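Local coordinates for arginine decarboxylase, A207R protein (Paramecium bursaria Chlorella virus 1, PDB 2NVA), which probably decarboxylates arginine to agmatine, using pyridoxal 5'-phosphate as cofactor in a dimeric enzyme of the eukaryotic ornithine decarboxylase-like family, at residues Y287-P300 with F347-F361. Numbering follows the deposited sequence.
Sequences YGGFSNVIFEKSVP and FPSWGAYTNVLTTSF. With PL2 ((4-{[(4-{[amino(imino)methyl]amino}butyl)amino]methyl}-5-hydroxy-6-methylpyridin-3-yl)methyl dihydrogen phosphate), chain I; PL2 ((4-{[(4-{[amino(imino)methyl]amino}butyl)amino]methyl}-5-hydroxy-6-methylpyridin-3-yl)methyl dihydrogen phosphate), chain J.
The indole of Trp350 is covered on both faces, toward its rim: Phe290 CE1 on one side, CG2 of Thr354 on the other. At the indole's edge, Ser298 OG comes to 3.4 Å from CH2. Phe290 in turn drives its edge into the face of Phe347, an edge-to-face pair with planes at 74° and Phe290 CZ 3.4 Å from Phe347 CD2. Pro300 CB packs against both Phe347 and Trp350 beside this aromatic cluster. At the far end, Phe361 sets CD2 over the centre of the Tyr287 ring, again edge-to-face, the planes 61° apart.

Backbone carbonyls tie the loops together between these aromatic ends. Trp350 NE1 donates a hydrogen bond to Gly289 O at 2.9 Å, approaching from above the carbonyl plane. Tyr287 O is gripped twice, by Thr359 N nearly in line with the C=O and by Thr359 OG1; with chi1 at 76° that hydroxyl also accepts from Phe361 N, an ST turn. Two waters fill in, one bridging Gly288 O, Ser291 OG and Thr354 O, the other Gly289 O, Asn292 N and Tyr353 O.

Asn292 ND2 donates to Ala352 O at 2.8 Å, the acceptor lying in the amide plane. This turns OD1 toward the guanidinium end of the agmatine-pyridoxal phosphate adduct, whose NH1 makes weak bonds to it and to Glu296 OE2; Arg255 salt-bridges the same carboxylate. Tyr353 lays its ring face along the adduct's butyl chain and bonds its phosphate through OH, 2.6 Å from OP3.

Tyr287 OH, held by Asp325, accepts from the second adduct, whose cofactor end is bound by the second subunit: the contact therefore serves both active sites of the dimer. The turn before helix 292-295, through Phe290, and the loop after strand 344-347, through Trp350, pack on Leu264 of strand 262-274, while helix 255-258 abuts Tyr353 and strand 18-22 meets Thr354.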
loop_
_atom_site.group_PDB
_atom_site.type_symbol
_atom_site.label_atom_id
_atom_site.label_comp_id
_atom_site.label_asym_id
_atom_site.label_seq_id
_atom_site.Cartn_x
_atom_site.Cartn_y
_atom_site.Cartn_z
ATOM N N TYR A 287 -6.204 0.008 -1.416
ATOM C CA TYR A 287 -5.400 -0.154 -0.195
ATOM C C TYR A 287 -5.641 -1.503 0.485
ATOM O O TYR A 287 -4.987 -1.847 1.488
ATOM C CB TYR A 287 -5.711 0.983 0.776
ATOM C CG TYR A 287 -5.267 2.340 0.281
ATOM C CD1 TYR A 287 -3.926 2.699 0.313
ATOM C CD2 TYR A 287 -6.185 3.249 -0.249
ATOM C CE1 TYR A 287 -3.509 3.957 -0.134
ATOM C CE2 TYR A 287 -5.775 4.510 -0.702
ATOM C CZ TYR A 287 -4.437 4.854 -0.631
ATOM O OH TYR A 287 -4.024 6.098 -1.073
ATOM N N GLY A 288 -6.588 -2.259 -0.049
ATOM C CA GLY A 288 -6.856 -3.612 0.440
ATOM C C GLY A 288 -6.301 -4.602 -0.558
ATOM O O GLY A 288 -5.083 -4.744 -0.683
ATOM N N GLY A 289 -7.193 -5.268 -1.283
ATOM C CA GLY A 289 -6.798 -6.308 -2.233
ATOM C C GLY A 289 -6.514 -5.832 -3.654
ATOM O O GLY A 289 -6.081 -6.632 -4.500
ATOM N N PHE A 290 -6.750 -4.551 -3.917
ATOM C CA PHE A 290 -6.672 -4.029 -5.289
ATOM C C PHE A 290 -5.489 -3.117 -5.600
ATOM O O PHE A 290 -5.592 -2.216 -6.453
ATOM C CB PHE A 290 -7.998 -3.362 -5.690
ATOM C CG PHE A 290 -9.133 -4.346 -5.848
ATOM C CD1 PHE A 290 -9.434 -4.892 -7.096
ATOM C CD2 PHE A 290 -9.866 -4.769 -4.743
ATOM C CE1 PHE A 290 -10.465 -5.823 -7.230
ATOM C CE2 PHE A 290 -10.905 -5.685 -4.880
ATOM C CZ PHE A 290 -11.191 -6.220 -6.127
ATOM N N SER A 291 -4.351 -3.350 -4.944
ATOM C CA SER A 291 -3.175 -2.514 -5.205
ATOM C C SER A 291 -2.668 -2.640 -6.639
ATOM O O SER A 291 -2.005 -1.735 -7.134
ATOM C CB SER A 291 -2.045 -2.803 -4.207
ATOM O OG SER A 291 -1.614 -4.143 -4.340
ATOM N N ASN A 292 -2.975 -3.760 -7.301
ATOM C CA ASN A 292 -2.590 -3.945 -8.712
ATOM C C ASN A 292 -3.180 -2.904 -9.675
ATOM O O ASN A 292 -2.647 -2.680 -10.773
ATOM C CB ASN A 292 -2.926 -5.361 -9.202
ATOM C CG ASN A 292 -1.922 -6.391 -8.721
ATOM O OD1 ASN A 292 -0.771 -6.050 -8.430
ATOM N ND2 ASN A 292 -2.351 -7.657 -8.626
ATOM N N VAL A 293 -4.304 -2.308 -9.276
ATOM C CA VAL A 293 -4.889 -1.212 -10.048
ATOM C C VAL A 293 -3.889 -0.043 -10.091
ATOM O O VAL A 293 -3.758 0.646 -11.104
ATOM C CB VAL A 293 -6.250 -0.783 -9.444
ATOM C CG1 VAL A 293 -6.823 0.434 -10.165
ATOM C CG2 VAL A 293 -7.232 -1.961 -9.496
ATOM N N ILE A 294 -3.184 0.157 -8.988
ATOM C CA ILE A 294 -2.197 1.230 -8.882
ATOM C C ILE A 294 -0.851 0.825 -9.494
ATOM O O ILE A 294 -0.295 1.561 -10.311
ATOM C CB ILE A 294 -1.982 1.672 -7.408
ATOM C CG1 ILE A 294 -3.309 2.059 -6.733
ATOM C CG2 ILE A 294 -0.931 2.808 -7.321
ATOM C CD1 ILE A 294 -4.086 3.205 -7.396
ATOM N N PHE A 295 -0.336 -0.328 -9.087
ATOM C CA PHE A 295 1.043 -0.724 -9.412
ATOM C C PHE A 295 1.212 -1.517 -10.703
ATOM O O PHE A 295 2.335 -1.576 -11.243
ATOM C CB PHE A 295 1.678 -1.453 -8.223
ATOM C CG PHE A 295 1.786 -0.596 -6.990
ATOM C CD1 PHE A 295 2.773 0.389 -6.893
ATOM C CD2 PHE A 295 0.881 -0.742 -5.940
ATOM C CE1 PHE A 295 2.873 1.205 -5.772
ATOM C CE2 PHE A 295 0.971 0.069 -4.814
ATOM C CZ PHE A 295 1.975 1.054 -4.739
ATOM N N GLU A 296 0.147 -2.148 -11.189
ATOM C CA GLU A 296 0.255 -2.941 -12.420
ATOM C C GLU A 296 -0.726 -2.482 -13.496
ATOM O O GLU A 296 -0.907 -3.169 -14.517
ATOM C CB GLU A 296 0.061 -4.434 -12.133
ATOM C CG GLU A 296 1.083 -5.035 -11.157
ATOM C CD GLU A 296 1.086 -6.564 -11.123
ATOM O OE1 GLU A 296 0.183 -7.208 -11.716
ATOM O OE2 GLU A 296 2.013 -7.126 -10.514
ATOM N N LYS A 297 -1.349 -1.326 -13.257
ATOM C CA LYS A 297 -2.333 -0.726 -14.171
ATOM C C LYS A 297 -3.487 -1.676 -14.494
ATOM O O LYS A 297 -3.997 -1.679 -15.613
ATOM C CB LYS A 297 -1.679 -0.236 -15.480
ATOM C CG LYS A 297 -0.528 0.753 -15.282
ATOM C CD LYS A 297 -1.013 2.060 -14.636
ATOM C CE LYS A 297 0.121 3.084 -14.699
ATOM N NZ LYS A 297 -0.335 4.421 -14.176
ATOM N N SER A 298 -3.870 -2.502 -13.521
ATOM C CA SER A 298 -4.972 -3.428 -13.705
ATOM C C SER A 298 -6.292 -2.684 -13.903
ATOM O O SER A 298 -6.573 -1.710 -13.221
ATOM C CB SER A 298 -5.080 -4.352 -12.487
ATOM O OG SER A 298 -6.244 -5.159 -12.567
ATOM N N VAL A 299 -7.093 -3.153 -14.854
ATOM C CA VAL A 299 -8.440 -2.625 -15.073
ATOM C C VAL A 299 -9.380 -3.839 -15.042
ATOM O O VAL A 299 -9.739 -4.401 -16.098
ATOM C CB VAL A 299 -8.535 -1.866 -16.421
ATOM C CG1 VAL A 299 -9.936 -1.275 -16.609
ATOM C CG2 VAL A 299 -7.480 -0.746 -16.476
ATOM N N PRO A 300 -9.744 -4.277 -13.831
ATOM C CA PRO A 300 -10.450 -5.548 -13.703
ATOM C C PRO A 300 -11.966 -5.410 -13.840
ATOM O O PRO A 300 -12.533 -4.420 -13.385
ATOM C CB PRO A 300 -10.078 -6.002 -12.299
ATOM C CG PRO A 300 -9.873 -4.717 -11.509
ATOM C CD PRO A 300 -9.489 -3.638 -12.520
ATOM N N PHE A 347 -13.986 -11.017 -8.522
ATOM C CA PHE A 347 -12.961 -10.733 -9.511
ATOM C C PHE A 347 -12.134 -11.988 -9.739
ATOM O O PHE A 347 -11.499 -12.498 -8.796
ATOM C CB PHE A 347 -12.072 -9.583 -9.028
ATOM C CG PHE A 347 -12.773 -8.254 -9.017
ATOM C CD1 PHE A 347 -12.668 -7.397 -10.108
ATOM C CD2 PHE A 347 -13.566 -7.874 -7.928
ATOM C CE1 PHE A 347 -13.319 -6.162 -10.114
ATOM C CE2 PHE A 347 -14.225 -6.637 -7.921
ATOM C CZ PHE A 347 -14.103 -5.782 -9.030
ATOM N N PRO A 348 -12.170 -12.511 -10.979
ATOM C CA PRO A 348 -11.434 -13.735 -11.300
ATOM C C PRO A 348 -9.920 -13.529 -11.228
ATOM O O PRO A 348 -9.463 -12.408 -11.382
ATOM C CB PRO A 348 -11.845 -14.035 -12.755
ATOM C CG PRO A 348 -13.088 -13.219 -13.003
ATOM C CD PRO A 348 -12.939 -11.994 -12.134
ATOM N N SER A 349 -9.176 -14.619 -11.014
ATOM C CA SER A 349 -7.708 -14.619 -11.117
ATOM C C SER A 349 -7.085 -13.516 -10.271
ATOM O O SER A 349 -6.312 -12.685 -10.754
ATOM C CB SER A 349 -7.262 -14.538 -12.587
ATOM O OG SER A 349 -7.797 -15.647 -13.329
ATOM N N TRP A 350 -7.440 -13.532 -8.988
ATOM C CA TRP A 350 -7.044 -12.453 -8.086
ATOM C C TRP A 350 -6.108 -12.954 -6.979
ATOM O O TRP A 350 -6.276 -12.608 -5.806
ATOM C CB TRP A 350 -8.278 -11.730 -7.505
ATOM C CG TRP A 350 -7.993 -10.273 -7.328
ATOM C CD1 TRP A 350 -7.796 -9.595 -6.156
ATOM C CD2 TRP A 350 -7.810 -9.327 -8.376
ATOM N NE1 TRP A 350 -7.512 -8.266 -6.417
ATOM C CE2 TRP A 350 -7.519 -8.080 -7.775
ATOM C CE3 TRP A 350 -7.866 -9.414 -9.785
ATOM C CZ2 TRP A 350 -7.263 -6.919 -8.529
ATOM C CZ3 TRP A 350 -7.632 -8.252 -10.539
ATOM C CH2 TRP A 350 -7.335 -7.023 -9.904
ATOM N N GLY A 351 -5.120 -13.764 -7.365
ATOM C CA GLY A 351 -4.221 -14.363 -6.395
ATOM C C GLY A 351 -2.786 -13.837 -6.383
ATOM O O GLY A 351 -2.024 -14.186 -5.492
ATOM N N ALA A 352 -2.422 -13.000 -7.355
ATOM C CA ALA A 352 -1.034 -12.540 -7.491
ATOM C C ALA A 352 -0.875 -11.075 -7.105
ATOM O O ALA A 352 -1.457 -10.213 -7.755
ATOM C CB ALA A 352 -0.554 -12.771 -8.905
ATOM N N TYR A 353 -0.098 -10.819 -6.036
ATOM C CA TYR A 353 0.159 -9.461 -5.539
ATOM C C TYR A 353 -1.165 -8.799 -5.161
ATOM O O TYR A 353 -1.415 -7.644 -5.520
ATOM C CB TYR A 353 0.937 -8.623 -6.581
ATOM C CG TYR A 353 2.231 -9.293 -6.979
ATOM C CD1 TYR A 353 3.292 -9.374 -6.070
ATOM C CD2 TYR A 353 2.388 -9.862 -8.236
ATOM C CE1 TYR A 353 4.476 -10.004 -6.401
ATOM C CE2 TYR A 353 3.578 -10.496 -8.588
ATOM C CZ TYR A 353 4.615 -10.570 -7.653
ATOM O OH TYR A 353 5.796 -11.196 -7.977
ATOM N N THR A 354 -2.004 -9.545 -4.432
ATOM C CA THR A 354 -3.315 -9.058 -4.027
ATOM C C THR A 354 -3.399 -9.032 -2.500
ATOM O O THR A 354 -3.196 -7.971 -1.886
ATOM C CB THR A 354 -4.450 -9.885 -4.659
ATOM O OG1 THR A 354 -4.271 -11.277 -4.342
ATOM C CG2 THR A 354 -4.422 -9.721 -6.174
ATOM N N ASN A 355 -3.639 -10.196 -1.892
ATOM C CA ASN A 355 -3.731 -10.284 -0.434
ATOM C C ASN A 355 -2.439 -9.879 0.304
ATOM O O ASN A 355 -2.515 -9.350 1.401
ATOM C CB ASN A 355 -4.207 -11.666 0.033
ATOM C CG ASN A 355 -3.472 -12.810 -0.654
ATOM O OD1 ASN A 355 -3.700 -13.088 -1.843
ATOM N ND2 ASN A 355 -2.611 -13.506 0.099
ATOM N N VAL A 356 -1.276 -10.132 -0.295
ATOM C CA VAL A 356 0.013 -9.800 0.357
ATOM C C VAL A 356 0.212 -8.293 0.535
ATOM O O VAL A 356 1.047 -7.863 1.337
ATOM C CB VAL A 356 1.223 -10.374 -0.407
ATOM C CG1 VAL A 356 1.260 -11.905 -0.295
ATOM C CG2 VAL A 356 1.213 -9.927 -1.887
ATOM N N LEU A 357 -0.534 -7.495 -0.229
ATOM C CA LEU A 357 -0.333 -6.050 -0.199
ATOM C C LEU A 357 -1.407 -5.273 0.576
ATOM O O LEU A 357 -1.532 -4.048 0.441
ATOM C CB LEU A 357 -0.182 -5.518 -1.609
ATOM C CG LEU A 357 1.240 -5.728 -2.135
ATOM C CD1 LEU A 357 1.225 -5.994 -3.607
ATOM C CD2 LEU A 357 2.092 -4.519 -1.809
ATOM N N THR A 358 -2.149 -5.992 1.407
ATOM C CA THR A 358 -3.251 -5.420 2.190
ATOM C C THR A 358 -2.731 -4.400 3.212
ATOM O O THR A 358 -1.709 -4.621 3.842
ATOM C CB THR A 358 -4.064 -6.545 2.898
ATOM O OG1 THR A 358 -4.585 -7.415 1.885
ATOM C CG2 THR A 358 -5.239 -5.960 3.669
ATOM N N THR A 359 -3.445 -3.282 3.359
ATOM C CA THR A 359 -3.231 -2.362 4.487
ATOM C C THR A 359 -4.498 -2.228 5.319
ATOM O O THR A 359 -5.591 -2.609 4.873
ATOM C CB THR A 359 -2.855 -0.929 4.045
ATOM O OG1 THR A 359 -4.018 -0.239 3.574
ATOM C CG2 THR A 359 -1.771 -0.934 2.955
ATOM N N SER A 360 -4.349 -1.655 6.517
ATOM C CA SER A 360 -5.502 -1.340 7.341
ATOM C C SER A 360 -5.849 0.151 7.283
ATOM O O SER A 360 -6.478 0.678 8.204
ATOM C CB SER A 360 -5.286 -1.806 8.790
ATOM O OG SER A 360 -4.129 -1.239 9.371
ATOM N N PHE A 361 -5.448 0.817 6.198
ATOM C CA PHE A 361 -5.732 2.242 6.011
ATOM C C PHE A 361 -7.243 2.493 6.153
ATOM O O PHE A 361 -8.051 1.739 5.611
ATOM C CB PHE A 361 -5.226 2.704 4.642
ATOM C CG PHE A 361 -5.314 4.212 4.420
ATOM C CD1 PHE A 361 -4.872 5.116 5.400
ATOM C CD2 PHE A 361 -5.801 4.719 3.218
ATOM C CE1 PHE A 361 -4.938 6.500 5.179
ATOM C CE2 PHE A 361 -5.878 6.089 2.992
ATOM C CZ PHE A 361 -5.442 6.985 3.976
HETATM N N1 PL2 I . 12.036 -13.377 -8.282
HETATM C C2 PL2 I . 12.433 -12.162 -7.868
HETATM C C2A PL2 I . 13.866 -11.957 -7.337
HETATM C C3 PL2 I . 11.521 -11.100 -7.933
HETATM O O3 PL2 I . 11.953 -9.878 -7.524
HETATM C C4 PL2 I . 10.212 -11.278 -8.424
HETATM C C4A PL2 I . 9.165 -10.128 -8.501
HETATM C C5 PL2 I . 9.875 -12.581 -8.843
HETATM C C6 PL2 I . 10.804 -13.601 -8.755
HETATM P P PL2 I . 6.654 -12.796 -11.052
HETATM N N PL2 I . 9.792 -8.795 -8.647
HETATM C CA PL2 I . 9.034 -7.764 -7.924
HETATM C CG PL2 I . 6.816 -6.561 -7.716
HETATM O OP2 PL2 I . 6.179 -11.753 -12.175
HETATM O OP3 PL2 I . 5.477 -12.822 -9.928
HETATM O OP1 PL2 I . 6.922 -14.148 -11.627
HETATM O OP4 PL2 I . 7.948 -12.090 -10.406
HETATM C C5M PL2 I . 8.470 -12.887 -9.401
HETATM C CB PL2 I . 7.567 -7.706 -8.399
HETATM C CD PL2 I . 5.354 -6.477 -8.216
HETATM N NE PL2 I . 4.706 -5.410 -7.421
HETATM C CZ PL2 I . 3.386 -5.189 -7.323
HETATM N NH2 PL2 I . 2.946 -4.176 -6.538
HETATM N NH1 PL2 I . 2.515 -5.950 -7.992
HETATM N N1 PL2 J . -11.809 14.249 6.730
HETATM C C2 PL2 J . -12.104 13.451 5.692
HETATM C C2A PL2 J . -13.580 13.095 5.436
HETATM C C3 PL2 J . -11.083 12.991 4.855
HETATM O O3 PL2 J . -11.407 12.201 3.791
HETATM C C4 PL2 J . -9.735 13.348 5.114
HETATM C C4A PL2 J . -8.531 12.887 4.260
HETATM C C5 PL2 J . -9.502 14.183 6.235
HETATM C C6 PL2 J . -10.562 14.617 7.018
HETATM P P PL2 J . -5.965 15.898 6.044
HETATM N N PL2 J . -8.897 12.534 2.889
HETATM C CA PL2 J . -8.217 11.271 2.501
HETATM C CG PL2 J . -5.986 10.400 1.657
HETATM O OP2 PL2 J . -5.172 16.397 4.773
HETATM O OP3 PL2 J . -5.032 14.777 6.734
HETATM O OP1 PL2 J . -6.218 16.991 7.010
HETATM O OP4 PL2 J . -7.312 15.151 5.539
HETATM C C5M PL2 J . -8.072 14.633 6.579
HETATM C CB PL2 J . -6.678 11.364 2.646
HETATM C CD PL2 J . -4.459 10.578 1.686
HETATM N NE PL2 J . -3.868 9.382 1.056
HETATM C CZ PL2 J . -2.579 9.061 1.143
HETATM N NH2 PL2 J . -2.137 7.938 0.552
HETATM N NH1 PL2 J . -1.725 9.833 1.808
HETATM O O HOH W 1 -3.453 -5.544 -2.710
HETATM O O HOH W 2 -3.736 -6.156 -6.059
#